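Local coordinates for uncharacterized protein (Thermus thermophilus HB8, PDB 6SCE), which is a DNA nuclease of Type III CRISPR defence that is activated by cyclic oligoadenylate, probably through its CARF domains, at residues R114-E128 with L348-L360. Residues are numbered along the deposited sequence; the frame is centred on the assembly and turned at random.
With nucleotides of chain B.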
loop_
_atom_site.group_PDB
_atom_site.type_symbol
_atom_site.label_atom_id
_atom_site.label_comp_id
_atom_site.label_asym_id
_atom_site.label_seq_id
_atom_site.Cartn_x
_atom_site.Cartn_y
_atom_site.Cartn_z
ATOM N N ARG A 114 14.179 6.559 -3.486
ATOM C CA ARG A 114 14.768 6.119 -4.758
ATOM C C ARG A 114 15.797 4.995 -4.534
ATOM O O ARG A 114 16.778 5.161 -3.803
ATOM C CB ARG A 114 15.392 7.325 -5.476
ATOM C CG ARG A 114 16.224 6.977 -6.721
ATOM C CD ARG A 114 15.471 6.304 -7.851
ATOM N NE ARG A 114 14.382 7.063 -8.487
ATOM C CZ ARG A 114 14.500 8.073 -9.343
ATOM N NH1 ARG A 114 15.694 8.561 -9.698
ATOM N NH2 ARG A 114 13.404 8.607 -9.860
ATOM N N ALA A 115 15.530 3.841 -5.127
ATOM C CA ALA A 115 16.374 2.672 -4.992
ATOM C C ALA A 115 17.802 2.962 -5.402
ATOM O O ALA A 115 18.033 3.690 -6.374
ATOM C CB ALA A 115 15.824 1.511 -5.836
ATOM N N LEU A 116 18.720 2.414 -4.614
ATOM C CA LEU A 116 20.158 2.519 -4.766
ATOM C C LEU A 116 20.756 3.898 -4.552
ATOM O O LEU A 116 21.944 4.098 -4.805
ATOM C CB LEU A 116 20.611 1.949 -6.128
ATOM C CG LEU A 116 20.410 0.458 -6.334
ATOM C CD1 LEU A 116 20.993 0.063 -7.685
ATOM C CD2 LEU A 116 21.047 -0.360 -5.239
ATOM N N GLU A 117 19.971 4.862 -4.073
ATOM C CA GLU A 117 20.539 6.159 -3.690
ATOM C C GLU A 117 20.633 6.288 -2.187
ATOM O O GLU A 117 19.938 5.583 -1.475
ATOM C CB GLU A 117 19.692 7.275 -4.231
ATOM C CG GLU A 117 19.921 7.519 -5.713
ATOM C CD GLU A 117 19.400 8.867 -6.161
ATOM O OE1 GLU A 117 18.963 9.661 -5.306
ATOM O OE2 GLU A 117 19.400 9.113 -7.384
ATOM N N ALA A 118 21.475 7.181 -1.689
ATOM C CA ALA A 118 21.429 7.509 -0.275
ATOM C C ALA A 118 20.214 8.406 -0.068
ATOM O O ALA A 118 19.817 9.148 -0.983
ATOM C CB ALA A 118 22.686 8.240 0.171
ATOM N N PRO A 119 19.640 8.377 1.133
ATOM C CA PRO A 119 18.549 9.341 1.424
ATOM C C PRO A 119 19.021 10.781 1.331
ATOM O O PRO A 119 20.231 11.034 1.423
ATOM C CB PRO A 119 18.167 9.031 2.870
ATOM C CG PRO A 119 18.695 7.672 3.128
ATOM C CD PRO A 119 19.932 7.518 2.284
ATOM N N ARG A 120 18.080 11.704 1.146
ATOM C CA ARG A 120 18.351 13.136 1.106
ATOM C C ARG A 120 17.645 13.838 2.245
ATOM O O ARG A 120 16.550 13.439 2.623
ATOM C CB ARG A 120 17.834 13.716 -0.199
ATOM C CG ARG A 120 18.393 13.058 -1.449
ATOM C CD ARG A 120 17.766 13.651 -2.700
ATOM N NE ARG A 120 18.199 12.900 -3.856
ATOM C CZ ARG A 120 18.381 13.396 -5.067
ATOM N NH1 ARG A 120 18.163 14.677 -5.320
ATOM N NH2 ARG A 120 18.781 12.586 -6.027
ATOM N N ALA A 121 18.268 14.872 2.795
ATOM C CA ALA A 121 17.560 15.815 3.662
ATOM C C ALA A 121 17.014 16.932 2.795
ATOM O O ALA A 121 17.758 17.537 2.009
ATOM C CB ALA A 121 18.507 16.395 4.709
ATOM N N LEU A 122 15.736 17.223 2.928
ATOM C CA LEU A 122 15.169 18.409 2.283
ATOM C C LEU A 122 14.822 19.394 3.352
ATOM O O LEU A 122 13.947 19.133 4.181
ATOM C CB LEU A 122 13.930 18.061 1.488
ATOM C CG LEU A 122 14.013 16.924 0.485
ATOM C CD1 LEU A 122 12.760 16.996 -0.369
ATOM C CD2 LEU A 122 15.248 16.985 -0.379
ATOM N N PHE A 123 15.549 20.504 3.400
ATOM C CA PHE A 123 15.236 21.558 4.351
ATOM C C PHE A 123 14.228 22.455 3.688
ATOM O O PHE A 123 14.378 22.821 2.528
ATOM C CB PHE A 123 16.503 22.311 4.796
ATOM C CG PHE A 123 17.433 21.450 5.572
ATOM C CD1 PHE A 123 17.296 21.325 6.939
ATOM C CD2 PHE A 123 18.379 20.675 4.922
ATOM C CE1 PHE A 123 18.114 20.479 7.654
ATOM C CE2 PHE A 123 19.206 19.835 5.642
ATOM C CZ PHE A 123 19.051 19.726 7.004
ATOM N N LEU A 124 13.161 22.746 4.417
ATOM C CA LEU A 124 12.049 23.535 3.921
ATOM C C LEU A 124 12.044 24.941 4.517
ATOM O O LEU A 124 11.482 25.833 3.936
ATOM C CB LEU A 124 10.732 22.855 4.282
ATOM C CG LEU A 124 10.628 21.374 3.859
ATOM C CD1 LEU A 124 9.217 20.896 4.097
ATOM C CD2 LEU A 124 11.013 21.191 2.414
ATOM N N TRP A 125 12.682 25.113 5.667
ATOM C CA TRP A 125 12.634 26.371 6.418
ATOM C C TRP A 125 13.849 26.425 7.363
ATOM O O TRP A 125 14.188 25.406 7.953
ATOM C CB TRP A 125 11.358 26.414 7.235
ATOM C CG TRP A 125 11.181 27.690 7.963
ATOM C CD1 TRP A 125 11.506 27.955 9.262
ATOM C CD2 TRP A 125 10.672 28.898 7.418
ATOM N NE1 TRP A 125 11.204 29.253 9.565
ATOM C CE2 TRP A 125 10.705 29.864 8.448
ATOM C CE3 TRP A 125 10.186 29.260 6.161
ATOM C CZ2 TRP A 125 10.262 31.166 8.265
ATOM C CZ3 TRP A 125 9.752 30.568 5.976
ATOM C CH2 TRP A 125 9.789 31.498 7.028
ATOM N N PRO A 126 14.522 27.572 7.520
ATOM C CA PRO A 126 14.156 28.865 6.928
ATOM C C PRO A 126 14.557 29.003 5.464
ATOM O O PRO A 126 14.108 29.918 4.791
ATOM C CB PRO A 126 14.927 29.875 7.814
ATOM C CG PRO A 126 16.116 29.131 8.283
ATOM C CD PRO A 126 15.654 27.692 8.455
ATOM N N ARG A 127 15.385 28.103 4.966
ATOM C CA ARG A 127 15.831 28.175 3.586
ATOM C C ARG A 127 15.645 26.830 2.928
ATOM O O ARG A 127 15.876 25.802 3.548
ATOM C CB ARG A 127 17.307 28.546 3.519
ATOM C CG ARG A 127 17.575 30.017 3.792
ATOM C CD ARG A 127 19.072 30.313 3.725
ATOM N NE ARG A 127 19.811 29.578 4.756
ATOM C CZ ARG A 127 19.840 29.893 6.054
ATOM N NH1 ARG A 127 19.172 30.946 6.527
ATOM N NH2 ARG A 127 20.539 29.137 6.897
ATOM N N GLU A 128 15.262 26.842 1.665
ATOM C CA GLU A 128 15.185 25.612 0.884
ATOM C C GLU A 128 16.556 25.131 0.460
ATOM O O GLU A 128 17.257 25.804 -0.282
ATOM C CB GLU A 128 14.290 25.791 -0.343
ATOM C CG GLU A 128 12.816 25.811 0.018
ATOM C CD GLU A 128 11.937 25.362 -1.137
ATOM O OE1 GLU A 128 12.165 25.869 -2.261
ATOM O OE2 GLU A 128 11.043 24.502 -0.903
ATOM N N LEU A 348 8.057 13.610 -12.416
ATOM C CA LEU A 348 9.079 14.278 -11.593
ATOM C C LEU A 348 10.419 13.612 -11.838
ATOM O O LEU A 348 10.451 12.454 -12.232
ATOM C CB LEU A 348 8.740 14.179 -10.108
ATOM C CG LEU A 348 7.345 14.653 -9.724
ATOM C CD1 LEU A 348 7.153 14.410 -8.225
ATOM C CD2 LEU A 348 7.092 16.121 -10.096
ATOM N N SER A 349 11.509 14.347 -11.626
ATOM C CA SER A 349 12.848 13.795 -11.723
ATOM C C SER A 349 13.027 12.668 -10.716
ATOM O O SER A 349 13.686 11.680 -11.008
ATOM C CB SER A 349 13.907 14.878 -11.473
ATOM O OG SER A 349 13.771 15.927 -12.415
ATOM N N GLY A 350 12.411 12.799 -9.542
ATOM C CA GLY A 350 12.485 11.725 -8.554
ATOM C C GLY A 350 11.565 12.003 -7.371
ATOM O O GLY A 350 10.921 13.051 -7.308
ATOM N N PRO A 351 11.544 11.072 -6.413
ATOM C CA PRO A 351 10.601 11.214 -5.288
ATOM C C PRO A 351 10.933 12.329 -4.329
ATOM O O PRO A 351 10.125 12.654 -3.469
ATOM C CB PRO A 351 10.662 9.837 -4.613
ATOM C CG PRO A 351 11.964 9.242 -5.010
ATOM C CD PRO A 351 12.142 9.732 -6.449
ATOM N N TRP A 352 12.118 12.918 -4.472
ATOM C CA TRP A 352 12.536 14.060 -3.673
ATOM C C TRP A 352 12.068 15.381 -4.234
ATOM O O TRP A 352 12.324 16.406 -3.624
ATOM C CB TRP A 352 14.084 14.116 -3.602
ATOM C CG TRP A 352 14.667 14.249 -5.017
ATOM C CD1 TRP A 352 14.843 15.407 -5.738
ATOM C CD2 TRP A 352 15.094 13.180 -5.867
ATOM N NE1 TRP A 352 15.330 15.109 -6.995
ATOM C CE2 TRP A 352 15.515 13.757 -7.091
ATOM C CE3 TRP A 352 15.182 11.796 -5.706
ATOM C CZ2 TRP A 352 16.011 12.994 -8.143
ATOM C CZ3 TRP A 352 15.669 11.036 -6.761
ATOM C CH2 TRP A 352 16.074 11.639 -7.961
ATOM N N ALA A 353 11.401 15.379 -5.381
ATOM C CA ALA A 353 11.277 16.614 -6.175
ATOM C C ALA A 353 10.101 17.511 -5.777
ATOM O O ALA A 353 9.209 17.793 -6.571
ATOM C CB ALA A 353 11.233 16.278 -7.640
ATOM N N LEU A 354 10.146 17.948 -4.523
ATOM C CA LEU A 354 9.146 18.817 -3.932
ATOM C C LEU A 354 9.009 20.085 -4.777
ATOM O O LEU A 354 7.915 20.510 -5.106
ATOM C CB LEU A 354 9.590 19.167 -2.532
ATOM C CG LEU A 354 8.735 20.126 -1.739
ATOM C CD1 LEU A 354 8.969 19.930 -0.249
ATOM C CD2 LEU A 354 8.974 21.581 -2.133
ATOM N N ARG A 355 10.136 20.679 -5.158
ATOM C CA ARG A 355 10.064 21.952 -5.900
ATOM C C ARG A 355 9.526 21.803 -7.307
ATOM O O ARG A 355 8.857 22.720 -7.814
ATOM C CB ARG A 355 11.425 22.638 -5.897
ATOM C CG ARG A 355 11.798 23.123 -4.498
ATOM C CD ARG A 355 13.152 23.847 -4.420
ATOM N NE ARG A 355 14.296 23.002 -4.776
ATOM C CZ ARG A 355 14.826 22.905 -6.003
ATOM N NH1 ARG A 355 15.871 22.110 -6.216
ATOM N NH2 ARG A 355 14.329 23.593 -7.030
ATOM N N GLU A 356 9.777 20.661 -7.938
ATOM C CA GLU A 356 9.164 20.370 -9.227
ATOM C C GLU A 356 7.654 20.278 -9.141
ATOM O O GLU A 356 6.941 20.783 -10.003
ATOM C CB GLU A 356 9.713 19.088 -9.847
ATOM C CG GLU A 356 11.192 19.186 -10.210
ATOM C CD GLU A 356 11.722 17.946 -10.895
ATOM O OE1 GLU A 356 10.918 17.072 -11.270
ATOM O OE2 GLU A 356 12.954 17.846 -11.082
ATOM N N VAL A 357 7.133 19.610 -8.114
ATOM C CA VAL A 357 5.684 19.538 -7.973
ATOM C C VAL A 357 5.095 20.940 -7.814
ATOM O O VAL A 357 4.107 21.291 -8.469
ATOM C CB VAL A 357 5.243 18.664 -6.765
ATOM C CG1 VAL A 357 3.733 18.701 -6.658
ATOM C CG2 VAL A 357 5.733 17.237 -6.924
ATOM N N ARG A 358 5.690 21.720 -6.918
ATOM C CA ARG A 358 5.242 23.071 -6.643
ATOM C C ARG A 358 5.235 23.908 -7.928
ATOM O O ARG A 358 4.250 24.573 -8.244
ATOM C CB ARG A 358 6.130 23.737 -5.588
ATOM C CG ARG A 358 5.610 25.097 -5.101
ATOM C CD ARG A 358 6.679 25.847 -4.308
ATOM N NE ARG A 358 7.871 25.940 -5.152
ATOM C CZ ARG A 358 9.136 25.930 -4.734
ATOM N NH1 ARG A 358 9.443 25.860 -3.455
ATOM N NH2 ARG A 358 10.117 25.995 -5.632
ATOM N N ASP A 359 6.329 23.841 -8.671
ATOM C CA ASP A 359 6.488 24.704 -9.850
ATOM C C ASP A 359 5.635 24.250 -11.016
ATOM O O ASP A 359 5.137 25.075 -11.788
ATOM C CB ASP A 359 7.953 24.791 -10.231
ATOM C CG ASP A 359 8.756 25.593 -9.240
ATOM O OD1 ASP A 359 8.169 26.213 -8.321
ATOM O OD2 ASP A 359 9.986 25.578 -9.366
ATOM N N LEU A 360 5.408 22.946 -11.121
ATOM C CA LEU A 360 4.495 22.432 -12.126
ATOM C C LEU A 360 3.071 22.829 -11.830
ATOM O O LEU A 360 2.307 23.126 -12.760
ATOM C CB LEU A 360 4.567 20.903 -12.202
ATOM C CG LEU A 360 5.735 20.311 -12.979
ATOM C CD1 LEU A 360 5.927 18.836 -12.627
ATOM C CD2 LEU A 360 5.449 20.458 -14.469
ATOM P P A B 3 6.478 9.018 3.233
ATOM O OP1 A B 3 7.317 10.259 2.976
ATOM O OP2 A B 3 5.475 9.199 4.340
ATOM O "O5'" A B 3 5.757 8.596 1.886
ATOM C "C5'" A B 3 5.127 7.321 1.694
ATOM C "C4'" A B 3 4.457 7.362 0.340
ATOM O "O4'" A B 3 5.469 7.494 -0.704
ATOM C "C3'" A B 3 3.625 6.138 -0.023
ATOM O "O3'" A B 3 2.374 6.617 -0.476
ATOM C "C2'" A B 3 4.443 5.482 -1.147
ATOM O "O2'" A B 3 3.670 4.735 -2.060
ATOM C "C1'" A B 3 5.071 6.709 -1.798
ATOM N N9 A B 3 6.254 6.418 -2.575
ATOM C C8 A B 3 7.335 5.673 -2.169
ATOM N N7 A B 3 8.278 5.619 -3.089
ATOM C C5 A B 3 7.798 6.401 -4.126
ATOM C C6 A B 3 8.348 6.747 -5.376
ATOM N N6 A B 3 9.559 6.358 -5.765
ATOM N N1 A B 3 7.614 7.567 -6.163
ATOM C C2 A B 3 6.415 7.981 -5.735
ATOM N N3 A B 3 5.790 7.715 -4.581
ATOM C C4 A B 3 6.551 6.908 -3.817
HETATM O O HOH W 1 15.751 10.124 -12.023
#
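Glu128 and Arg358 form the salt bridge across this contact: Arg358 NH1 reaches Glu128 OE1 over 3.0 Å in a nearly straight bond (169°), on the syn side but well out of the carboxylate plane, with OE1 in the plane of the guanidinium. NE on the same guanidinium binds Asp359 OD1, so two acids share one arginine, while Arg355 lays its CD methylene against Glu128 OE1. At the other end Arg114 NH2 donates to Ser349 O at 3.3 Å, and one water joins Arg114 NH1 to that same carbonyl. Glu324 takes Arg114 NE in a further salt bridge.

Between these ends lies Trp352. Arg120 spreads its guanidinium flat over one indole face, planes 10° apart, with CZ 3.5 Å from the centroid of the six-membered ring, a cation-pi stack. Its chain runs extended from CG to NE, which carries the group out over the ring; Glu117 OE1, bonded to NH2 at 3.0 Å, and Glu130, paired with NH1, hold it from turning. Gly350 CA backs the opposite face, and Arg114 meets the indole edge with its guanidinium steeply inclined to the ring. An alanine in place of Trp352 would probably leave the Arg120 guanidinium without its aromatic platform and open a gap between it and Gly350.

Farther along strand 120-125, Leu122 CD1 sits 3.3 Å from Trp352 O, and Leu124 CD2 touches Leu354 CD1 at 3.6 Å; Leu388 of helix 384-393 packs against both Leu124 and Leu354. Pro351 touches both Arg114 and the adenine of A3 of chain B, its CB 3.8 Å from the adenine N6. The sheet holding strand 120-125 thus meets helix 354-370, which follows strand 342-347 of a second sheet, through arginines paired with acids at both ends and stacked on an indole in the middle, consistent with a CARF interface beside bound nucleotide.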